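Autoinducer synthesis protein lasI (Pseudomonas aeruginosa, PDB 1RO5) catalyses the transfer of a fatty acyl chain from acyl carrier protein to S-adenosylmethionine, making the quorum-sensing signal N-(3-oxododecanoyl)homoserine lactone. Local coordinates at residues E86-K91 and S160-H165; H98-S103 and N135-L140; V143-V148 and G169-V174; G156-R161 and E179-T184. One frame throughout, in Å; residues are numbered along the deposited sequence.

Interaction 1 of 4, residues E86-K91 and S160-H165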
loop_
_atom_site.group_PDB
_atom_site.type_symbol
_atom_site.label_atom_id
_atom_site.label_comp_id
_atom_site.label_asym_id
_atom_site.label_seq_id
_atom_site.Cartn_x
_atom_site.Cartn_y
_atom_site.Cartn_z
ATOM N N GLU A 86 11.136 12.585 -8.556
ATOM C CA GLU A 86 10.501 13.407 -9.636
ATOM C C GLU A 86 9.038 13.645 -9.363
ATOM O O GLU A 86 8.485 14.711 -9.673
ATOM C CB GLU A 86 10.556 12.718 -11.038
ATOM C CG GLU A 86 11.645 11.679 -11.270
ATOM C CD GLU A 86 11.457 10.273 -10.562
ATOM O OE1 GLU A 86 12.170 10.060 -9.537
ATOM O OE2 GLU A 86 10.701 9.354 -11.064
ATOM N N LEU A 87 8.350 12.681 -8.729
ATOM C CA LEU A 87 6.914 12.826 -8.535
ATOM C C LEU A 87 6.613 13.821 -7.432
ATOM O O LEU A 87 5.439 14.191 -7.196
ATOM C CB LEU A 87 6.255 11.489 -8.275
ATOM C CG LEU A 87 6.301 10.531 -9.487
ATOM C CD1 LEU A 87 5.642 9.161 -9.256
ATOM C CD2 LEU A 87 5.651 11.085 -10.702
ATOM N N LEU A 88 7.649 14.220 -6.711
ATOM C CA LEU A 88 7.496 15.296 -5.696
ATOM C C LEU A 88 7.326 16.692 -6.359
ATOM O O LEU A 88 6.952 17.640 -5.693
ATOM C CB LEU A 88 8.795 15.335 -4.846
ATOM C CG LEU A 88 8.826 14.250 -3.775
ATOM C CD1 LEU A 88 10.164 14.182 -3.064
ATOM C CD2 LEU A 88 7.547 14.496 -2.804
ATOM N N HIS A 89 7.721 16.817 -7.634
ATOM C CA HIS A 89 7.732 18.100 -8.366
ATOM C C HIS A 89 8.456 19.208 -7.568
ATOM O O HIS A 89 7.911 20.260 -7.347
ATOM C CB HIS A 89 6.284 18.451 -8.820
ATOM C CG HIS A 89 5.771 17.458 -9.828
ATOM N ND1 HIS A 89 6.261 17.407 -11.134
ATOM C CD2 HIS A 89 4.990 16.348 -9.671
ATOM C CE1 HIS A 89 5.769 16.335 -11.742
ATOM N NE2 HIS A 89 4.946 15.718 -10.899
ATOM N N GLY A 90 9.624 18.896 -7.041
ATOM C CA GLY A 90 10.384 19.884 -6.310
ATOM C C GLY A 90 9.878 20.200 -4.911
ATOM O O GLY A 90 10.593 20.891 -4.175
ATOM N N LYS A 91 8.691 19.707 -4.509
ATOM C CA LYS A 91 8.238 19.838 -3.101
ATOM C C LYS A 91 9.073 19.005 -2.157
ATOM O O LYS A 91 9.897 18.086 -2.540
ATOM C CB LYS A 91 6.795 19.484 -2.946
ATOM C CG LYS A 91 5.987 20.013 -4.129
ATOM C CD LYS A 91 4.455 20.067 -3.904
ATOM C CE LYS A 91 3.782 20.842 -5.057
ATOM N NZ LYS A 91 2.277 20.997 -4.807
ATOM N N SER A 160 -5.051 13.778 -2.646
ATOM C CA SER A 160 -4.603 14.899 -3.433
ATOM C C SER A 160 -3.254 14.423 -3.945
ATOM O O SER A 160 -2.767 13.437 -3.444
ATOM C CB SER A 160 -4.538 16.152 -2.581
ATOM O OG SER A 160 -3.267 16.318 -1.945
ATOM N N ARG A 161 -2.733 15.046 -4.971
ATOM C CA ARG A 161 -1.531 14.677 -5.587
ATOM C C ARG A 161 -0.455 15.762 -5.368
ATOM O O ARG A 161 -0.751 16.913 -5.089
ATOM C CB ARG A 161 -1.816 14.301 -7.112
ATOM C CG ARG A 161 -1.589 15.295 -8.146
ATOM C CD ARG A 161 -2.554 15.309 -9.479
ATOM N NE ARG A 161 -2.984 14.043 -10.051
ATOM C CZ ARG A 161 -2.895 13.717 -11.363
ATOM N NH1 ARG A 161 -2.300 14.554 -12.195
ATOM N NH2 ARG A 161 -3.333 12.524 -11.858
ATOM N N PHE A 162 0.809 15.365 -5.349
ATOM C CA PHE A 162 1.939 16.263 -5.201
ATOM C C PHE A 162 2.178 17.124 -6.470
ATOM O O PHE A 162 2.754 18.222 -6.401
ATOM C CB PHE A 162 3.221 15.415 -4.894
ATOM C CG PHE A 162 3.305 14.986 -3.449
ATOM C CD1 PHE A 162 2.566 13.881 -3.019
ATOM C CD2 PHE A 162 4.019 15.759 -2.470
ATOM C CE1 PHE A 162 2.663 13.394 -1.685
ATOM C CE2 PHE A 162 4.041 15.365 -1.111
ATOM C CZ PHE A 162 3.386 14.179 -0.700
ATOM N N GLY A 163 1.844 16.592 -7.641
ATOM C CA GLY A 163 2.068 17.262 -8.872
ATOM C C GLY A 163 1.534 16.380 -10.009
ATOM O O GLY A 163 0.862 15.379 -9.802
ATOM N N PRO A 164 1.819 16.766 -11.246
ATOM C CA PRO A 164 1.339 15.988 -12.432
ATOM C C PRO A 164 1.760 14.492 -12.402
ATOM O O PRO A 164 2.849 14.240 -11.911
ATOM C CB PRO A 164 2.023 16.662 -13.659
ATOM C CG PRO A 164 2.373 18.105 -13.124
ATOM C CD PRO A 164 2.546 18.017 -11.561
ATOM N N HIS A 165 0.961 13.564 -12.933
ATOM C CA HIS A 165 1.418 12.218 -13.164
ATOM C C HIS A 165 2.560 12.180 -14.226
ATOM O O HIS A 165 2.669 13.108 -15.029
ATOM C CB HIS A 165 0.285 11.380 -13.643
ATOM C CG HIS A 165 -0.312 11.887 -14.915
ATOM N ND1 HIS A 165 -1.415 12.728 -14.940
ATOM C CD2 HIS A 165 0.034 11.689 -16.206
ATOM C CE1 HIS A 165 -1.697 13.051 -16.197
ATOM N NE2 HIS A 165 -0.843 12.419 -16.984
HETATM O O HOH W 1 2.967 13.315 -8.430
#
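Leu88 and His89 run past Phe162 and Gly163, with 5.7 Å between the CA atoms of Leu88 and Phe162, where a short 3-10 turn passes into a type I' beta turn from Leu88 to Lys91. The contact shows how a surface loop can be pinned to the loop that leaves a strand, here strand 158-161 of the alpha-beta-alpha sandwich. The His89 ring makes the polar link. Its CG is anti to the carbonyl carbon (chi1 -65°), beside the backbone N; at the far side of the ring NE2 donates to Pro164 O over 2.8 Å. The hydrogen lands on a lone pair in the carbonyl plane, although the oxygen sits 24° out of the imidazole plane. Over one face of the same ring lies Pro164 CD, 3.4 Å from the ring centroid, in a CH-pi contact; Glu86 O stands over the opposite face. One imidazole is thus sandwiched and also tied by its rim nitrogen.

Beside it, Leu88 and Phe162 point the same way, the methyl Leu88 CD2 lying 3.8 Å from Phe162 CD2. The Phe162 ring is also placed by a cation-pi contact with Arg177 and by packing on Val141 and Ala175, which join the loop to the sheet. The extended Lys91 chain reaches across to the Phe162 carbonyl, with CE 3.1 Å from Phe162 O. A water molecule bridges the two backbones: it donates to Leu87 O at 2.9 Å and, more weakly, to Gly163 O at 3.3 Å.

Interaction 2 of 4, residues H98-S103 and N135-L140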
loop_
_atom_site.group_PDB
_atom_site.type_symbol
_atom_site.label_atom_id
_atom_site.label_comp_id
_atom_site.label_asym_id
_atom_site.label_seq_id
_atom_site.Cartn_x
_atom_site.Cartn_y
_atom_site.Cartn_z
ATOM N N HIS A 98 4.091 10.760 11.947
ATOM C CA HIS A 98 2.635 10.675 11.813
ATOM C C HIS A 98 2.260 10.410 10.339
ATOM O O HIS A 98 1.073 10.390 9.969
ATOM C CB HIS A 98 1.975 11.992 12.334
ATOM C CG HIS A 98 2.260 12.261 13.776
ATOM N ND1 HIS A 98 1.982 11.328 14.767
ATOM C CD2 HIS A 98 2.876 13.302 14.394
ATOM C CE1 HIS A 98 2.380 11.803 15.942
ATOM N NE2 HIS A 98 2.946 12.983 15.734
ATOM N N ILE A 99 3.275 10.246 9.498
ATOM C CA ILE A 99 2.996 9.943 8.121
ATOM C C ILE A 99 3.793 8.653 7.686
ATOM O O ILE A 99 4.998 8.550 7.995
ATOM C CB ILE A 99 3.400 11.188 7.260
ATOM C CG1 ILE A 99 2.638 12.474 7.799
ATOM C CG2 ILE A 99 3.244 10.858 5.730
ATOM C CD1 ILE A 99 3.123 13.831 7.177
ATOM N N TRP A 100 3.140 7.769 6.921
ATOM C CA TRP A 100 3.701 6.554 6.424
ATOM C C TRP A 100 3.514 6.533 4.940
ATOM O O TRP A 100 2.627 7.168 4.385
ATOM C CB TRP A 100 2.925 5.357 7.042
ATOM C CG TRP A 100 3.221 4.990 8.453
ATOM C CD1 TRP A 100 4.255 5.407 9.216
ATOM C CD2 TRP A 100 2.455 4.103 9.278
ATOM N NE1 TRP A 100 4.220 4.785 10.451
ATOM C CE2 TRP A 100 3.105 4.005 10.510
ATOM C CE3 TRP A 100 1.268 3.402 9.095
ATOM C CZ2 TRP A 100 2.639 3.226 11.525
ATOM C CZ3 TRP A 100 0.815 2.633 10.080
ATOM C CH2 TRP A 100 1.506 2.535 11.296
ATOM N N GLU A 101 4.319 5.750 4.289
ATOM C CA GLU A 101 4.231 5.521 2.891
ATOM C C GLU A 101 3.750 4.121 2.589
ATOM O O GLU A 101 4.119 3.154 3.310
ATOM C CB GLU A 101 5.628 5.662 2.239
ATOM C CG GLU A 101 5.441 5.498 0.725
ATOM C CD GLU A 101 6.681 5.109 -0.090
ATOM O OE1 GLU A 101 7.503 4.308 0.358
ATOM O OE2 GLU A 101 6.751 5.551 -1.205
ATOM N N LEU A 102 2.854 4.021 1.594
ATOM C CA LEU A 102 2.413 2.747 1.083
ATOM C C LEU A 102 3.151 2.494 -0.235
ATOM O O LEU A 102 3.343 3.432 -1.072
ATOM C CB LEU A 102 0.925 2.734 0.806
ATOM C CG LEU A 102 -0.006 3.244 1.885
ATOM C CD1 LEU A 102 -1.371 3.146 1.351
ATOM C CD2 LEU A 102 0.198 2.357 3.140
ATOM N N SER A 103 3.427 1.197 -0.492
ATOM C CA SER A 103 4.085 0.804 -1.704
ATOM C C SER A 103 3.818 -0.611 -2.059
ATOM O O SER A 103 3.314 -1.361 -1.246
ATOM C CB SER A 103 5.618 1.087 -1.588
ATOM O OG SER A 103 6.260 0.302 -0.611
ATOM N N ASN A 135 -2.251 4.037 15.411
ATOM C CA ASN A 135 -0.839 4.255 15.673
ATOM C C ASN A 135 -0.520 5.712 15.448
ATOM O O ASN A 135 0.567 6.041 15.185
ATOM C CB ASN A 135 0.024 3.286 14.875
ATOM C CG ASN A 135 0.080 1.915 15.522
ATOM O OD1 ASN A 135 0.877 1.725 16.406
ATOM N ND2 ASN A 135 -0.791 0.975 15.123
ATOM N N ASP A 136 -1.517 6.571 15.638
ATOM C CA ASP A 136 -1.381 8.043 15.565
ATOM C C ASP A 136 -0.888 8.572 14.203
ATOM O O ASP A 136 -0.116 9.561 14.139
ATOM C CB ASP A 136 -0.494 8.606 16.723
ATOM C CG ASP A 136 -0.862 10.051 17.055
ATOM O OD1 ASP A 136 -0.987 10.907 16.157
ATOM O OD2 ASP A 136 -1.121 10.458 18.181
ATOM N N ILE A 137 -1.328 7.938 13.125
ATOM C CA ILE A 137 -0.918 8.421 11.824
ATOM C C ILE A 137 -2.034 9.331 11.168
ATOM O O ILE A 137 -3.198 8.906 11.058
ATOM C CB ILE A 137 -0.566 7.216 10.913
ATOM C CG1 ILE A 137 0.506 6.306 11.545
ATOM C CG2 ILE A 137 -0.368 7.712 9.421
ATOM C CD1 ILE A 137 1.910 6.958 11.725
ATOM N N GLN A 138 -1.701 10.513 10.670
ATOM C CA GLN A 138 -2.740 11.298 10.011
ATOM C C GLN A 138 -2.802 11.229 8.496
ATOM O O GLN A 138 -3.823 11.599 7.942
ATOM C CB GLN A 138 -2.634 12.785 10.339
ATOM C CG GLN A 138 -1.341 13.200 10.773
ATOM C CD GLN A 138 -1.288 13.445 12.351
ATOM O OE1 GLN A 138 -0.773 14.475 12.765
ATOM N NE2 GLN A 138 -1.778 12.466 13.201
ATOM N N THR A 139 -1.719 10.783 7.859
ATOM C CA THR A 139 -1.536 10.824 6.443
ATOM C C THR A 139 -0.782 9.601 5.899
ATOM O O THR A 139 0.272 9.199 6.411
ATOM C CB THR A 139 -0.712 12.055 6.066
ATOM O OG1 THR A 139 -1.347 13.239 6.489
ATOM C CG2 THR A 139 -0.645 12.238 4.438
ATOM N N LEU A 140 -1.285 9.078 4.813
ATOM C CA LEU A 140 -0.588 8.100 4.014
ATOM C C LEU A 140 -0.117 8.676 2.672
ATOM O O LEU A 140 -0.889 9.384 1.961
ATOM C CB LEU A 140 -1.521 6.962 3.775
ATOM C CG LEU A 140 -1.892 6.236 5.091
ATOM C CD1 LEU A 140 -2.755 5.076 4.748
ATOM C CD2 LEU A 140 -0.744 5.728 5.981
#
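Ile137 lies across one face of the Trp100 indole at about a right angle, and this is the apolar centre of the contact. Its CG1 sits 3.5 Å above the ring plane, while CD1 reaches the five-membered ring, 3.5 Å from that ring's centroid, as a CH-pi contact. With chi1 at -56°, CG1 is anti to the carbonyl carbon of Ile137; it covers the middle of the indole and CD1 the five-membered ring. Leu140 continues the layer: its CD2 packs 3.8 Å from Trp100 CB, and its other methyl meets the end of Leu102. On the reverse face of the sheet Ile99 and Thr139 lie side by side, Ile99 CG1 being 3.8 Å from Thr139 CB.

The backbones form a parallel pair, Ile99 bridging to Thr139 and Trp100 to Leu140. Trp100 N donates to Thr139 O, and one step back Gln138 N donates to His98 O. Outermost is the His98 ring, whose ND1 donates to Asp136 O over 2.8 Å, the oxygen standing 21° out of the imidazole plane. The Gln138 amide lies nearly parallel to that ring, the planes 10° apart, with Gln138 CD 3.6 Å from His98 CB. Asp136, at positive phi, is the C-prime residue of the Schellman motif that ends helix 118-133, from which Ile137 and Gln138 lead into strand 139-145.

The whole belongs to a beta-alpha-beta unit, strand 99-107, helix 118-133 and strand 139-145. Ser132 of that helix touches Trp100, Ile137 and Leu140, strand 64-73 flanks Trp100 through Ile71 and Asp73, and Thr139 OG1 bonds to Glu179 at the end of strand 171-179.

Interaction 3 of 4, residues V143-V148 and G169-V174. With SO4 (sulfate ion), chain E.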
loop_
_atom_site.group_PDB
_atom_site.type_symbol
_atom_site.label_atom_id
_atom_site.label_comp_id
_atom_site.label_asym_id
_atom_site.label_seq_id
_atom_site.Cartn_x
_atom_site.Cartn_y
_atom_site.Cartn_z
ATOM N N VAL A 143 3.201 6.195 -4.126
ATOM C CA VAL A 143 3.335 6.341 -5.572
ATOM C C VAL A 143 2.540 5.192 -6.150
ATOM O O VAL A 143 2.867 4.020 -5.894
ATOM C CB VAL A 143 4.785 6.254 -6.027
ATOM C CG1 VAL A 143 4.964 6.103 -7.594
ATOM C CG2 VAL A 143 5.494 7.477 -5.629
ATOM N N THR A 144 1.490 5.523 -6.892
ATOM C CA THR A 144 0.659 4.505 -7.481
ATOM C C THR A 144 0.270 4.994 -8.927
ATOM O O THR A 144 0.968 5.914 -9.494
ATOM C CB THR A 144 -0.519 4.121 -6.537
ATOM O OG1 THR A 144 -1.221 3.034 -7.125
ATOM C CG2 THR A 144 -1.546 5.239 -6.428
ATOM N N THR A 145 -0.708 4.357 -9.599
ATOM C CA THR A 145 -1.074 4.833 -10.923
ATOM C C THR A 145 -2.311 5.719 -10.852
ATOM O O THR A 145 -3.138 5.722 -9.847
ATOM C CB THR A 145 -1.466 3.683 -11.810
ATOM O OG1 THR A 145 -2.644 3.070 -11.224
ATOM C CG2 THR A 145 -0.357 2.541 -11.902
ATOM N N VAL A 146 -2.521 6.377 -11.995
ATOM C CA VAL A 146 -3.687 7.255 -12.138
ATOM C C VAL A 146 -4.981 6.536 -11.950
ATOM O O VAL A 146 -5.948 7.096 -11.409
ATOM C CB VAL A 146 -3.693 8.047 -13.441
ATOM C CG1 VAL A 146 -5.012 8.874 -13.498
ATOM C CG2 VAL A 146 -2.505 8.958 -13.463
ATOM N N GLY A 147 -4.985 5.261 -12.374
ATOM C CA GLY A 147 -6.099 4.305 -12.181
ATOM C C GLY A 147 -6.454 4.209 -10.711
ATOM O O GLY A 147 -7.625 4.353 -10.299
ATOM N N VAL A 148 -5.471 3.903 -9.871
ATOM C CA VAL A 148 -5.811 3.668 -8.464
ATOM C C VAL A 148 -6.201 5.042 -7.864
ATOM O O VAL A 148 -7.025 5.126 -6.979
ATOM C CB VAL A 148 -4.591 3.096 -7.714
ATOM C CG1 VAL A 148 -4.656 3.321 -6.159
ATOM C CG2 VAL A 148 -4.290 1.698 -8.122
ATOM N N GLY A 169 7.649 3.500 -16.596
ATOM C CA GLY A 169 7.535 2.243 -17.353
ATOM C C GLY A 169 6.389 2.363 -18.367
ATOM O O GLY A 169 6.353 3.305 -19.199
ATOM N N ILE A 170 5.366 1.508 -18.255
ATOM C CA ILE A 170 4.224 1.590 -19.196
ATOM C C ILE A 170 3.048 2.249 -18.482
ATOM O O ILE A 170 1.913 2.247 -19.012
ATOM C CB ILE A 170 3.850 0.162 -19.658
ATOM C CG1 ILE A 170 3.340 -0.687 -18.453
ATOM C CG2 ILE A 170 5.064 -0.559 -20.400
ATOM C CD1 ILE A 170 2.665 -1.880 -18.905
ATOM N N GLU A 171 3.281 2.740 -17.245
ATOM C CA GLU A 171 2.160 3.334 -16.459
ATOM C C GLU A 171 2.238 4.890 -16.470
ATOM O O GLU A 171 3.317 5.473 -16.702
ATOM C CB GLU A 171 2.138 2.839 -15.001
ATOM C CG GLU A 171 2.213 1.321 -14.768
ATOM C CD GLU A 171 1.030 0.545 -15.293
ATOM O OE1 GLU A 171 1.123 -0.680 -15.354
ATOM O OE2 GLU A 171 -0.022 1.135 -15.667
ATOM N N ARG A 172 1.093 5.519 -16.185
ATOM C CA ARG A 172 1.017 6.890 -15.731
ATOM C C ARG A 172 0.989 6.894 -14.235
ATOM O O ARG A 172 0.012 6.533 -13.602
ATOM C CB ARG A 172 -0.210 7.587 -16.318
ATOM C CG ARG A 172 -0.030 7.805 -17.877
ATOM C CD ARG A 172 -1.204 8.546 -18.556
ATOM N NE ARG A 172 -2.451 7.827 -18.232
ATOM C CZ ARG A 172 -3.597 8.414 -17.951
ATOM N NH1 ARG A 172 -3.666 9.775 -17.931
ATOM N NH2 ARG A 172 -4.654 7.631 -17.647
ATOM N N ALA A 173 2.066 7.299 -13.640
ATOM C CA ALA A 173 2.193 7.145 -12.170
ATOM C C ALA A 173 2.026 8.499 -11.554
ATOM O O ALA A 173 2.328 9.469 -12.207
ATOM C CB ALA A 173 3.550 6.612 -11.836
ATOM N N VAL A 174 1.592 8.582 -10.295
ATOM C CA VAL A 174 1.471 9.824 -9.609
ATOM C C VAL A 174 1.768 9.559 -8.135
ATOM O O VAL A 174 1.553 8.442 -7.668
ATOM C CB VAL A 174 -0.030 10.315 -9.812
ATOM C CG1 VAL A 174 -1.106 9.162 -9.413
ATOM C CG2 VAL A 174 -0.320 11.660 -9.158
HETATM S S SO4 E . -4.858 0.719 -13.377
HETATM O O1 SO4 E . -3.535 0.857 -12.817
HETATM O O2 SO4 E . -5.871 1.051 -12.375
HETATM O O3 SO4 E . -5.056 -0.620 -13.955
HETATM O O4 SO4 E . -5.063 1.706 -14.444
#
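Thr144 and Val174 form an antiparallel hydrogen-bonded pair in which each residue satisfies the other. Thr144 N donates to Val174 O over 3.0 Å, and Val174 N returns the bond to Thr144 O at 2.9 Å. Two residues on from Thr144, Val146 N donates to Arg172 O at 3.0 Å; since Val146 already begins helix 146-154, the strand's hydrogen bonding reaches into the first residue of the helix. CA-H...O contacts supplement these bonds, with Thr145 CA 3.4 Å from that same Arg172 O.

Thr145 shows how one hydroxyl can serve two partners at a strand-to-helix junction. It is the N-cap, and chi1 of 63° puts OG1 between the backbone N and the carbonyl carbon. There OG1 accepts from Val148 N at 3.2 Å, in a bond of 161° at the hydrogen, and donates to sulfate O1 at 2.9 Å. The sulfate, probably from the crystallisation liquor, lies by the start of the helix, where the helix dipole would be expected to suit an anion; its O2 is 3.3 Å from Gly147 CA. The other branch, Thr145 CG2, lies against the folded Glu171 chain, 4.0 Å from its CB. Val146 crosses Arg172 obliquely: Val146 CB lies over one face of the Arg172 guanidinium, and Val146 CG2 approaches Val174 CG1.

Strand 139-145 is paired here with strand 171-179, and the loop side chains of Trp36, Phe84 and Leu87 cover Val143. Phe105 of strand 99-107 packs on Thr144 and Val148, while Arg161 of strand 158-161 lies against Val146 and Val174.

Interaction 4 of 4, residues G156-R161 and E179-T184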
loop_
_atom_site.group_PDB
_atom_site.type_symbol
_atom_site.label_atom_id
_atom_site.label_comp_id
_atom_site.label_asym_id
_atom_site.label_seq_id
_atom_site.Cartn_x
_atom_site.Cartn_y
_atom_site.Cartn_z
ATOM N N GLY A 156 -14.647 8.193 -2.350
ATOM C CA GLY A 156 -14.817 9.240 -1.380
ATOM C C GLY A 156 -13.611 9.752 -0.582
ATOM O O GLY A 156 -13.760 10.777 0.134
ATOM N N LEU A 157 -12.424 9.128 -0.715
ATOM C CA LEU A 157 -11.315 9.439 0.170
ATOM C C LEU A 157 -10.863 10.825 -0.096
ATOM O O LEU A 157 -11.129 11.415 -1.141
ATOM C CB LEU A 157 -10.135 8.486 -0.022
ATOM C CG LEU A 157 -10.308 7.155 0.648
ATOM C CD1 LEU A 157 -11.659 6.602 0.525
ATOM C CD2 LEU A 157 -9.355 6.154 0.079
ATOM N N ASP A 158 -10.122 11.379 0.849
ATOM C CA ASP A 158 -9.656 12.687 0.613
ATOM C C ASP A 158 -8.210 12.484 0.121
ATOM O O ASP A 158 -7.340 12.124 0.907
ATOM C CB ASP A 158 -9.798 13.452 1.922
ATOM C CG ASP A 158 -9.177 14.803 1.866
ATOM O OD1 ASP A 158 -8.662 15.134 0.820
ATOM O OD2 ASP A 158 -9.098 15.614 2.811
ATOM N N VAL A 159 -7.951 12.760 -1.156
ATOM C CA VAL A 159 -6.761 12.329 -1.861
ATOM C C VAL A 159 -6.329 13.439 -2.726
ATOM O O VAL A 159 -7.149 14.041 -3.472
ATOM C CB VAL A 159 -7.126 11.183 -2.777
ATOM C CG1 VAL A 159 -5.888 10.568 -3.354
ATOM C CG2 VAL A 159 -7.630 10.130 -1.932
ATOM N N SER A 160 -5.051 13.778 -2.646
ATOM C CA SER A 160 -4.603 14.899 -3.433
ATOM C C SER A 160 -3.254 14.423 -3.945
ATOM O O SER A 160 -2.767 13.437 -3.444
ATOM C CB SER A 160 -4.538 16.152 -2.581
ATOM O OG SER A 160 -3.267 16.318 -1.945
ATOM N N ARG A 161 -2.733 15.046 -4.971
ATOM C CA ARG A 161 -1.531 14.677 -5.587
ATOM C C ARG A 161 -0.455 15.762 -5.368
ATOM O O ARG A 161 -0.751 16.913 -5.089
ATOM C CB ARG A 161 -1.816 14.301 -7.112
ATOM C CG ARG A 161 -1.589 15.295 -8.146
ATOM C CD ARG A 161 -2.554 15.309 -9.479
ATOM N NE ARG A 161 -2.984 14.043 -10.051
ATOM C CZ ARG A 161 -2.895 13.717 -11.363
ATOM N NH1 ARG A 161 -2.300 14.554 -12.195
ATOM N NH2 ARG A 161 -3.333 12.524 -11.858
ATOM N N GLU A 179 -5.237 11.808 3.154
ATOM C CA GLU A 179 -5.467 12.279 4.544
ATOM C C GLU A 179 -6.364 11.336 5.263
ATOM O O GLU A 179 -7.419 10.944 4.732
ATOM C CB GLU A 179 -6.033 13.665 4.502
ATOM C CG GLU A 179 -5.072 14.591 3.750
ATOM C CD GLU A 179 -3.856 14.891 4.570
ATOM O OE1 GLU A 179 -3.845 14.599 5.833
ATOM O OE2 GLU A 179 -2.902 15.374 3.949
ATOM N N LEU A 180 -5.971 10.861 6.432
ATOM C CA LEU A 180 -6.924 9.937 7.114
ATOM C C LEU A 180 -7.949 10.726 8.047
ATOM O O LEU A 180 -8.207 10.340 9.204
ATOM C CB LEU A 180 -6.184 8.823 7.909
ATOM C CG LEU A 180 -5.014 8.080 7.168
ATOM C CD1 LEU A 180 -4.390 7.078 8.077
ATOM C CD2 LEU A 180 -5.645 7.364 5.952
ATOM N N ASN A 181 -8.479 11.836 7.523
ATOM C CA ASN A 181 -9.372 12.688 8.280
ATOM C C ASN A 181 -10.795 12.099 8.224
ATOM O O ASN A 181 -11.075 10.910 7.872
ATOM C CB ASN A 181 -9.289 14.131 7.712
ATOM C CG ASN A 181 -9.584 14.159 6.232
ATOM O OD1 ASN A 181 -10.237 13.253 5.723
ATOM N ND2 ASN A 181 -9.079 15.152 5.529
ATOM N N ALA A 182 -11.734 12.981 8.571
ATOM C CA ALA A 182 -13.147 12.693 8.738
ATOM C C ALA A 182 -13.740 12.272 7.416
ATOM O O ALA A 182 -14.531 11.241 7.319
ATOM C CB ALA A 182 -13.858 14.089 9.310
ATOM N N LYS A 183 -13.431 13.055 6.382
ATOM C CA LYS A 183 -13.994 12.698 5.086
ATOM C C LYS A 183 -13.650 11.208 4.643
ATOM O O LYS A 183 -14.588 10.323 4.238
ATOM C CB LYS A 183 -13.591 13.742 4.080
ATOM C CG LYS A 183 -14.133 13.399 2.712
ATOM C CD LYS A 183 -13.288 14.213 1.728
ATOM C CE LYS A 183 -13.398 13.650 0.324
ATOM N NZ LYS A 183 -13.452 14.867 -0.494
ATOM N N THR A 184 -12.353 10.856 4.870
ATOM C CA THR A 184 -11.844 9.478 4.571
ATOM C C THR A 184 -12.504 8.503 5.431
ATOM O O THR A 184 -12.932 7.425 5.008
ATOM C CB THR A 184 -10.311 9.400 4.746
ATOM O OG1 THR A 184 -9.685 10.270 3.771
ATOM C CG2 THR A 184 -9.735 8.028 4.500
#
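Asp158 and Asn181 are brought together by their first torsions: Asp158 CG is anti to its backbone N (chi1 173°), while Asn181 CG lies between its N and carbonyl carbon (chi1 55°). Asn181 is the N-cap of helix 182-189, and the contact is a worked case of a capping residue that also reaches out of its helix. Its OD1 accepts weakly from Thr184 N at 3.3 Å, whereas ND2 donates to Asp158 OD2 at 2.8 Å. The aspartate oxygen is met on its anti side, 21° out of the carboxylate plane, and the two flat groups are nearly coplanar though the side chains cross at about a right angle.

Thr184 OG1 is a second link. It donates to Glu179 O at 2.6 Å and accepts from Asp158 N at 3.2 Å, so one hydroxyl joins the end of strand 171-179 to Asp158. Glu179 N in turn donates to Asp158 O. Leu157 packs on Thr184 by CG to CG2, and on Met152, Ala187 and Leu188.

Gly156, the C-prime residue of a Schellman motif ending helix 146-154, carries its chain past the long arm of Lys183. That arm runs across Asp158 at about a right angle to its side chain, with Lys183 CD 3.6 Å from Asp158 CB.

In the fold
From the N terminus, interaction 1 opens first, at 86-91, and closes at 160-165, 69 residues on. Interaction 2 lies nested inside it, joining the N-terminal ends of the two strands of a beta-alpha-beta unit. Interaction 3 follows interaction 2 in series but crosses interaction 1, because 143-148 falls inside the span that interaction 1 closes and 169-174 beyond it; the two touch at Leu87 and Val143. Interaction 4 starts on strand 158-161, where interaction 1 ends, sharing Ser160 and Arg161, and it crosses interaction 3. It meets interaction 2 where Gln138 and Thr139 approach Leu180 and Glu179. Together they tie one sheet to the surface loop at 86-91 and to helix 182-189.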